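Pyridine synthase TbtD (PDB 5WA4) probably forms the central pyridine ring of the thiopeptide thiomuracin by a formal [4+2] aza-cycloaddition, binding the leader peptide of its substrate. Local coordinates at residues A162-A174 with L328-A342. Sequence-based numbering, arbitrary orientation.
Sequences ASLPTIAFDLVVA and LGLTPHQRFLVCHLA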
ATOM      1  N   ALA E 162     -35.864 -11.857  30.006  1.00 63.62           N
ATOM      2  CA  ALA E 162     -35.539 -10.541  29.464  1.00 59.13           C
ATOM      3  C   ALA E 162     -34.518 -10.718  28.373  1.00 50.80           C
ATOM      4  O   ALA E 162     -33.648 -11.574  28.455  1.00 47.09           O
ATOM      5  CB  ALA E 162     -35.020  -9.607  30.523  1.00 65.01           C
ATOM      6  N   SER E 163     -34.653  -9.906  27.338  1.00 47.26           N
ATOM      7  CA  SER E 163     -33.788  -9.970  26.177  1.00 55.61           C
ATOM      8  C   SER E 163     -32.385  -9.387  26.464  1.00 59.60           C
ATOM      9  O   SER E 163     -32.237  -8.174  26.626  1.00 59.33           O
ATOM     10  CB  SER E 163     -34.478  -9.232  25.022  1.00 58.15           C
ATOM     11  OG  SER E 163     -33.585  -8.781  24.022  1.00 65.34           O
ATOM     12  N   LEU E 164     -31.369 -10.252  26.535  1.00 58.82           N
ATOM     13  CA  LEU E 164     -29.976  -9.810  26.686  1.00 58.99           C
ATOM     14  C   LEU E 164     -29.578  -8.687  25.706  1.00 59.33           C
ATOM     15  O   LEU E 164     -28.911  -7.727  26.119  1.00 53.86           O
ATOM     16  CB  LEU E 164     -28.999 -10.981  26.531  1.00 48.09           C
ATOM     17  CG  LEU E 164     -27.557 -10.504  26.694  1.00 54.92           C
ATOM     18  CD1 LEU E 164     -27.418  -9.633  27.987  1.00 47.36           C
ATOM     19  CD2 LEU E 164     -26.578 -11.681  26.692  1.00 43.99           C
ATOM     20  N   PRO E 165     -29.981  -8.789  24.421  1.00 56.45           N
ATOM     21  CA  PRO E 165     -29.712  -7.640  23.546  1.00 57.31           C
ATOM     22  C   PRO E 165     -30.302  -6.336  24.036  1.00 52.20           C
ATOM     23  O   PRO E 165     -29.738  -5.291  23.743  1.00 59.15           O
ATOM     24  CB  PRO E 165     -30.359  -8.061  22.224  1.00 53.25           C
ATOM     25  CG  PRO E 165     -30.153  -9.508  22.198  1.00 48.67           C
ATOM     26  CD  PRO E 165     -30.368  -9.965  23.628  1.00 48.70           C
ATOM     27  N   THR E 166     -31.409  -6.396  24.765  1.00 57.10           N
ATOM     28  CA  THR E 166     -32.101  -5.185  25.209  1.00 59.83           C
ATOM     29  C   THR E 166     -31.365  -4.581  26.391  1.00 51.32           C
ATOM     30  O   THR E 166     -31.372  -3.371  26.582  1.00 52.03           O
ATOM     31  CB  THR E 166     -33.587  -5.464  25.596  1.00 58.98           C
ATOM     32  OG1 THR E 166     -34.200  -6.262  24.576  1.00 63.89           O
ATOM     33  CG2 THR E 166     -34.382  -4.150  25.751  1.00 56.44           C
ATOM     34  N   ILE E 167     -30.737  -5.424  27.193  1.00 44.70           N
ATOM     35  CA  ILE E 167     -29.868  -4.902  28.222  1.00 55.15           C
ATOM     36  C   ILE E 167     -28.688  -4.187  27.550  1.00 49.35           C
ATOM     37  O   ILE E 167     -28.396  -3.025  27.859  1.00 48.48           O
ATOM     38  CB  ILE E 167     -29.376  -6.003  29.157  1.00 57.78           C
ATOM     39  CG1 ILE E 167     -30.579  -6.596  29.914  1.00 50.44           C
ATOM     40  CG2 ILE E 167     -28.300  -5.446  30.096  1.00 41.02           C
ATOM     41  CD1 ILE E 167     -30.252  -7.782  30.845  1.00 52.33           C
ATOM     42  N   ALA E 168     -28.055  -4.867  26.599  1.00 46.74           N
ATOM     43  CA  ALA E 168     -26.946  -4.290  25.858  1.00 47.91           C
ATOM     44  C   ALA E 168     -27.347  -2.998  25.163  1.00 51.36           C
ATOM     45  O   ALA E 168     -26.568  -2.047  25.128  1.00 53.05           O
ATOM     46  CB  ALA E 168     -26.410  -5.257  24.866  1.00 43.66           C
ATOM     47  N   PHE E 169     -28.556  -2.936  24.621  1.00 49.18           N
ATOM     48  CA  PHE E 169     -28.964  -1.704  23.959  1.00 47.14           C
ATOM     49  C   PHE E 169     -28.932  -0.555  24.965  1.00 52.89           C
ATOM     50  O   PHE E 169     -28.329   0.486  24.700  1.00 50.09           O
ATOM     51  CB  PHE E 169     -30.350  -1.849  23.338  1.00 50.82           C
ATOM     52  CG  PHE E 169     -30.836  -0.612  22.613  1.00 49.74           C
ATOM     53  CD1 PHE E 169     -31.587   0.350  23.276  1.00 43.64           C
ATOM     54  CD2 PHE E 169     -30.548  -0.416  21.274  1.00 49.95           C
ATOM     55  CE1 PHE E 169     -32.038   1.488  22.609  1.00 50.34           C
ATOM     56  CE2 PHE E 169     -31.009   0.721  20.601  1.00 51.03           C
ATOM     57  CZ  PHE E 169     -31.756   1.666  21.269  1.00 44.06           C
ATOM     58  N   ASP E 170     -29.556  -0.764  26.128  1.00 52.27           N
ATOM     59  CA  ASP E 170     -29.619   0.258  27.170  1.00 51.75           C
ATOM     60  C   ASP E 170     -28.202   0.719  27.591  1.00 53.43           C
ATOM     61  O   ASP E 170     -27.892   1.912  27.524  1.00 47.27           O
ATOM     62  CB  ASP E 170     -30.394  -0.245  28.404  1.00 60.34           C
ATOM     63  CG  ASP E 170     -31.894  -0.507  28.139  1.00 57.91           C
ATOM     64  OD1 ASP E 170     -32.469   0.045  27.182  1.00 54.58           O
ATOM     65  OD2 ASP E 170     -32.511  -1.259  28.934  1.00 61.30           O
ATOM     66  N   LEU E 171     -27.347  -0.222  27.999  1.00 51.48           N
ATOM     67  CA  LEU E 171     -25.997   0.115  28.455  1.00 45.19           C
ATOM     68  C   LEU E 171     -25.206   0.874  27.404  1.00 49.46           C
ATOM     69  O   LEU E 171     -24.655   1.942  27.678  1.00 50.54           O
ATOM     70  CB  LEU E 171     -25.230  -1.139  28.862  1.00 41.39           C
ATOM     71  CG  LEU E 171     -25.851  -1.842  30.064  1.00 41.97           C
ATOM     72  CD1 LEU E 171     -25.001  -3.027  30.538  1.00 38.89           C
ATOM     73  CD2 LEU E 171     -26.124  -0.839  31.179  1.00 38.01           C
ATOM     74  N   VAL E 172     -25.152   0.326  26.199  1.00 48.15           N
ATOM     75  CA  VAL E 172     -24.413   0.962  25.109  1.00 49.13           C
ATOM     76  C   VAL E 172     -24.886   2.396  24.858  1.00 44.76           C
ATOM     77  O   VAL E 172     -24.082   3.308  24.787  1.00 48.81           O
ATOM     78  CB  VAL E 172     -24.525   0.113  23.817  1.00 44.87           C
ATOM     79  CG1 VAL E 172     -24.514   0.968  22.576  1.00 41.87           C
ATOM     80  CG2 VAL E 172     -23.427  -0.928  23.783  1.00 39.28           C
ATOM     81  N   VAL E 173     -26.190   2.594  24.741  1.00 49.36           N
ATOM     82  CA  VAL E 173     -26.745   3.931  24.528  1.00 52.60           C
ATOM     83  C   VAL E 173     -26.426   4.882  25.695  1.00 48.03           C
ATOM     84  O   VAL E 173     -26.115   6.048  25.477  1.00 44.64           O
ATOM     85  CB  VAL E 173     -28.291   3.874  24.339  1.00 51.97           C
ATOM     86  CG1 VAL E 173     -28.883   5.272  24.217  1.00 57.45           C
ATOM     87  CG2 VAL E 173     -28.660   3.054  23.124  1.00 54.49           C
ATOM     88  N   ALA E 174     -26.508   4.374  26.924  1.00 44.50           N
ATOM     89  CA  ALA E 174     -26.392   5.209  28.117  1.00 49.12           C
ATOM     90  C   ALA E 174     -24.976   5.765  28.272  1.00 52.97           C
ATOM     91  O   ALA E 174     -24.785   6.956  28.571  1.00 45.95           O
ATOM     92  CB  ALA E 174     -26.791   4.434  29.354  1.00 43.45           C
ATOM     93  N   LEU E 328     -21.570 -10.737  29.846  1.00 50.98           N
ATOM     94  CA  LEU E 328     -22.981 -11.091  30.002  1.00 52.13           C
ATOM     95  C   LEU E 328     -23.403 -12.243  29.076  1.00 58.55           C
ATOM     96  O   LEU E 328     -24.466 -12.833  29.263  1.00 62.85           O
ATOM     97  CB  LEU E 328     -23.885  -9.881  29.735  1.00 45.43           C
ATOM     98  CG  LEU E 328     -23.726  -8.628  30.600  1.00 44.16           C
ATOM     99  CD1 LEU E 328     -24.794  -7.599  30.259  1.00 40.94           C
ATOM    100  CD2 LEU E 328     -23.766  -8.964  32.074  1.00 44.16           C
ATOM    101  N   GLY E 329     -22.584 -12.549  28.074  1.00 50.33           N
ATOM    102  CA  GLY E 329     -22.897 -13.605  27.137  1.00 41.02           C
ATOM    103  C   GLY E 329     -23.105 -13.135  25.706  1.00 47.17           C
ATOM    104  O   GLY E 329     -23.161 -13.960  24.791  1.00 60.57           O
ATOM    105  N   LEU E 330     -23.225 -11.826  25.500  1.00 49.03           N
ATOM    106  CA  LEU E 330     -23.438 -11.245  24.165  1.00 45.95           C
ATOM    107  C   LEU E 330     -22.377 -11.694  23.175  1.00 44.71           C
ATOM    108  O   LEU E 330     -21.190 -11.732  23.492  1.00 51.42           O
ATOM    109  CB  LEU E 330     -23.451  -9.714  24.227  1.00 40.40           C
ATOM    110  CG  LEU E 330     -24.352  -9.046  23.193  1.00 48.09           C
ATOM    111  CD1 LEU E 330     -25.814  -9.313  23.555  1.00 50.11           C
ATOM    112  CD2 LEU E 330     -24.109  -7.549  23.109  1.00 45.33           C
ATOM    113  N   THR E 331     -22.801 -12.060  21.977  1.00 50.34           N
ATOM    114  CA  THR E 331     -21.855 -12.486  20.941  1.00 54.66           C
ATOM    115  C   THR E 331     -21.433 -11.246  20.187  1.00 49.63           C
ATOM    116  O   THR E 331     -22.230 -10.309  20.074  1.00 55.87           O
ATOM    117  CB  THR E 331     -22.482 -13.532  19.960  1.00 55.08           C
ATOM    118  OG1 THR E 331     -23.550 -12.925  19.210  1.00 54.59           O
ATOM    119  CG2 THR E 331     -23.021 -14.720  20.724  1.00 46.04           C
ATOM    120  N   PRO E 332     -20.193 -11.216  19.685  1.00 46.40           N
ATOM    121  CA  PRO E 332     -19.745 -10.042  18.915  1.00 48.31           C
ATOM    122  C   PRO E 332     -20.785  -9.593  17.902  1.00 48.32           C
ATOM    123  O   PRO E 332     -21.044  -8.388  17.803  1.00 51.68           O
ATOM    124  CB  PRO E 332     -18.471 -10.537  18.231  1.00 37.90           C
ATOM    125  CG  PRO E 332     -17.900 -11.501  19.222  1.00 33.19           C
ATOM    126  CD  PRO E 332     -19.087 -12.153  19.948  1.00 46.92           C
ATOM    127  N   HIS E 333     -21.423 -10.558  17.236  1.00 47.76           N
ATOM    128  CA  HIS E 333     -22.451 -10.300  16.235  1.00 43.95           C
ATOM    129  C   HIS E 333     -23.641  -9.597  16.851  1.00 46.86           C
ATOM    130  O   HIS E 333     -24.186  -8.641  16.285  1.00 45.83           O
ATOM    131  CB  HIS E 333     -22.920 -11.611  15.580  1.00 51.48           C
ATOM    132  CG  HIS E 333     -23.954 -11.410  14.523  1.00 42.59           C
ATOM    133  ND1 HIS E 333     -23.642 -11.010  13.244  1.00 50.48           N
ATOM    134  CD2 HIS E 333     -25.306 -11.466  14.578  1.00 43.17           C
ATOM    135  CE1 HIS E 333     -24.753 -10.858  12.543  1.00 48.13           C
ATOM    136  NE2 HIS E 333     -25.776 -11.137  13.332  1.00 50.64           N
ATOM    137  N   GLN E 334     -24.066 -10.076  18.013  1.00 48.63           N
ATOM    138  CA  GLN E 334     -25.181  -9.422  18.683  1.00 47.96           C
ATOM    139  C   GLN E 334     -24.769  -7.994  19.062  1.00 49.04           C
ATOM    140  O   GLN E 334     -25.553  -7.055  18.888  1.00 49.45           O
ATOM    141  CB  GLN E 334     -25.632 -10.215  19.911  1.00 50.78           C
ATOM    142  CG  GLN E 334     -26.349 -11.537  19.622  1.00 46.27           C
ATOM    143  CD  GLN E 334     -26.740 -12.278  20.897  1.00 50.56           C
ATOM    144  OE1 GLN E 334     -25.890 -12.717  21.674  1.00 44.26           O
ATOM    145  NE2 GLN E 334     -28.044 -12.391  21.131  1.00 71.60           N
ATOM    146  N   ARG E 335     -23.534  -7.827  19.548  1.00 49.85           N
ATOM    147  CA  ARG E 335     -23.033  -6.499  19.916  1.00 43.09           C
ATOM    148  C   ARG E 335     -23.068  -5.539  18.734  1.00 46.74           C
ATOM    149  O   ARG E 335     -23.632  -4.434  18.848  1.00 41.25           O
ATOM    150  CB  ARG E 335     -21.616  -6.568  20.470  1.00 45.79           C
ATOM    151  CG  ARG E 335     -21.187  -5.260  21.195  1.00 52.54           C
ATOM    152  CD  ARG E 335     -19.668  -5.053  21.157  1.00 39.20           C
ATOM    153  NE  ARG E 335     -19.015  -6.328  21.411  1.00 43.56           N
ATOM    154  CZ  ARG E 335     -17.976  -6.781  20.725  1.00 49.31           C
ATOM    155  NH1 ARG E 335     -17.460  -6.049  19.748  1.00 48.71           N
ATOM    156  NH2 ARG E 335     -17.452  -7.968  21.018  1.00 55.46           N
ATOM    157  N   PHE E 336     -22.505  -5.956  17.593  1.00 41.35           N
ATOM    158  CA  PHE E 336     -22.544  -5.097  16.410  1.00 39.69           C
ATOM    159  C   PHE E 336     -23.967  -4.767  15.966  1.00 47.65           C
ATOM    160  O   PHE E 336     -24.244  -3.644  15.548  1.00 48.11           O
ATOM    161  CB  PHE E 336     -21.748  -5.719  15.278  1.00 40.45           C
ATOM    162  CG  PHE E 336     -20.292  -5.854  15.606  1.00 48.47           C
ATOM    163  CD1 PHE E 336     -19.545  -4.727  15.954  1.00 54.18           C
ATOM    164  CD2 PHE E 336     -19.674  -7.082  15.618  1.00 47.87           C
ATOM    165  CE1 PHE E 336     -18.195  -4.829  16.292  1.00 54.43           C
ATOM    166  CE2 PHE E 336     -18.317  -7.195  15.955  1.00 55.53           C
ATOM    167  CZ  PHE E 336     -17.580  -6.071  16.293  1.00 50.03           C
ATOM    168  N   LEU E 337     -24.889  -5.715  16.106  1.00 47.21           N
ATOM    169  CA  LEU E 337     -26.272  -5.457  15.731  1.00 45.85           C
ATOM    170  C   LEU E 337     -26.899  -4.426  16.645  1.00 45.56           C
ATOM    171  O   LEU E 337     -27.540  -3.473  16.180  1.00 49.03           O
ATOM    172  CB  LEU E 337     -27.089  -6.744  15.772  1.00 56.74           C
ATOM    173  CG  LEU E 337     -28.606  -6.606  15.679  1.00 48.39           C
ATOM    174  CD1 LEU E 337     -28.976  -6.099  14.298  1.00 44.78           C
ATOM    175  CD2 LEU E 337     -29.274  -7.935  16.020  1.00 45.35           C
ATOM    176  N   VAL E 338     -26.724  -4.615  17.950  1.00 45.21           N
ATOM    177  CA  VAL E 338     -27.180  -3.614  18.925  1.00 46.60           C
ATOM    178  C   VAL E 338     -26.603  -2.186  18.679  1.00 45.62           C
ATOM    179  O   VAL E 338     -27.357  -1.208  18.693  1.00 38.87           O
ATOM    180  CB  VAL E 338     -26.858  -4.077  20.343  1.00 44.88           C
ATOM    181  CG1 VAL E 338     -26.920  -2.927  21.309  1.00 41.63           C
ATOM    182  CG2 VAL E 338     -27.831  -5.177  20.742  1.00 44.43           C
ATOM    183  N   CYS E 339     -25.295  -2.062  18.410  1.00 47.93           N
ATOM    184  CA  CYS E 339     -24.733  -0.741  18.088  1.00 46.29           C
ATOM    185  C   CYS E 339     -25.353  -0.212  16.816  1.00 46.41           C
ATOM    186  O   CYS E 339     -25.618   0.980  16.695  1.00 50.96           O
ATOM    187  CB  CYS E 339     -23.210  -0.760  17.906  1.00 46.53           C
ATOM    188  SG  CYS E 339     -22.218  -1.321  19.312  1.00 54.07           S
ATOM    189  N   HIS E 340     -25.560  -1.084  15.844  1.00 45.19           N
ATOM    190  CA  HIS E 340     -26.089  -0.594  14.592  1.00 48.29           C
ATOM    191  C   HIS E 340     -27.515  -0.051  14.809  1.00 52.82           C
ATOM    192  O   HIS E 340     -27.886   1.000  14.260  1.00 50.31           O
ATOM    193  CB  HIS E 340     -26.072  -1.677  13.533  1.00 45.83           C
ATOM    194  CG  HIS E 340     -26.557  -1.209  12.204  1.00 47.57           C
ATOM    195  ND1 HIS E 340     -25.709  -0.721  11.235  1.00 58.02           N
ATOM    196  CD2 HIS E 340     -27.812  -1.094  11.705  1.00 54.96           C
ATOM    197  CE1 HIS E 340     -26.416  -0.355  10.181  1.00 63.21           C
ATOM    198  NE2 HIS E 340     -27.697  -0.565  10.444  1.00 58.44           N
ATOM    199  N   LEU E 341     -28.295  -0.742  15.635  1.00 46.43           N
ATOM    200  CA  LEU E 341     -29.649  -0.288  15.938  1.00 48.25           C
ATOM    201  C   LEU E 341     -29.647   0.986  16.797  1.00 54.08           C
ATOM    202  O   LEU E 341     -30.527   1.838  16.652  1.00 52.89           O
ATOM    203  CB  LEU E 341     -30.444  -1.401  16.633  1.00 51.96           C
ATOM    204  CG  LEU E 341     -30.780  -2.596  15.728  1.00 55.84           C
ATOM    205  CD1 LEU E 341     -31.327  -3.790  16.506  1.00 48.34           C
ATOM    206  CD2 LEU E 341     -31.750  -2.145  14.646  1.00 54.40           C
ATOM    207  N   ALA E 342     -28.670   1.135  17.688  1.00 55.98           N
ATOM    208  CA  ALA E 342     -28.603   2.371  18.466  1.00 49.13           C
ATOM    209  C   ALA E 342     -28.389   3.523  17.522  1.00 48.06           C
ATOM    210  O   ALA E 342     -29.094   4.526  17.610  1.00 54.28           O
ATOM    211  CB  ALA E 342     -27.523   2.327  19.492  1.00 44.66           C
TER
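Val338 sets its two methyls against the backbone of helix 164-174, and the tight part of the contact centres on it and on Leu164, the two residues burying most area here. With CG1 anti to its own backbone N (chi1 163°), CG1 meets Phe169 CA at 3.6 Å while CG2 rests near Pro165 O. The CA atoms of Phe169 and Val338 are 5.7 Å apart, and the helix axes, crossing at -55°, approach to 9.4 Å. One turn on, the Phe169 ring approaches Ala342 obliquely through CE2, 3.6 Å from Ala342 CA, and Val173 CG2 sits over one ring face, offset toward the rim. Leu330 CD2 packs on Ala168 CB at 3.7 Å, while Leu164 offers CG to Leu330 CD1 and CD1 to Leu328 CB (3.9 Å).

The looser side is at Gly329, which ends helix 307-328 in a Schellman motif, and at partly exposed Gln334, whose NE2 lies 3.7 Å from Pro165 CG. Gln334 N donates to Thr331 OG1, and its OE1 receives Thr331 N in the carbonyl plane, completing a capping box.

The bound leader peptide packs apolar side chains on Pro165, Phe169 and Leu341. The segments thus meet through apolar van der Waals packing, the capping bonds staying within one segment, and residues joining the helices also help form the peptide-binding surface.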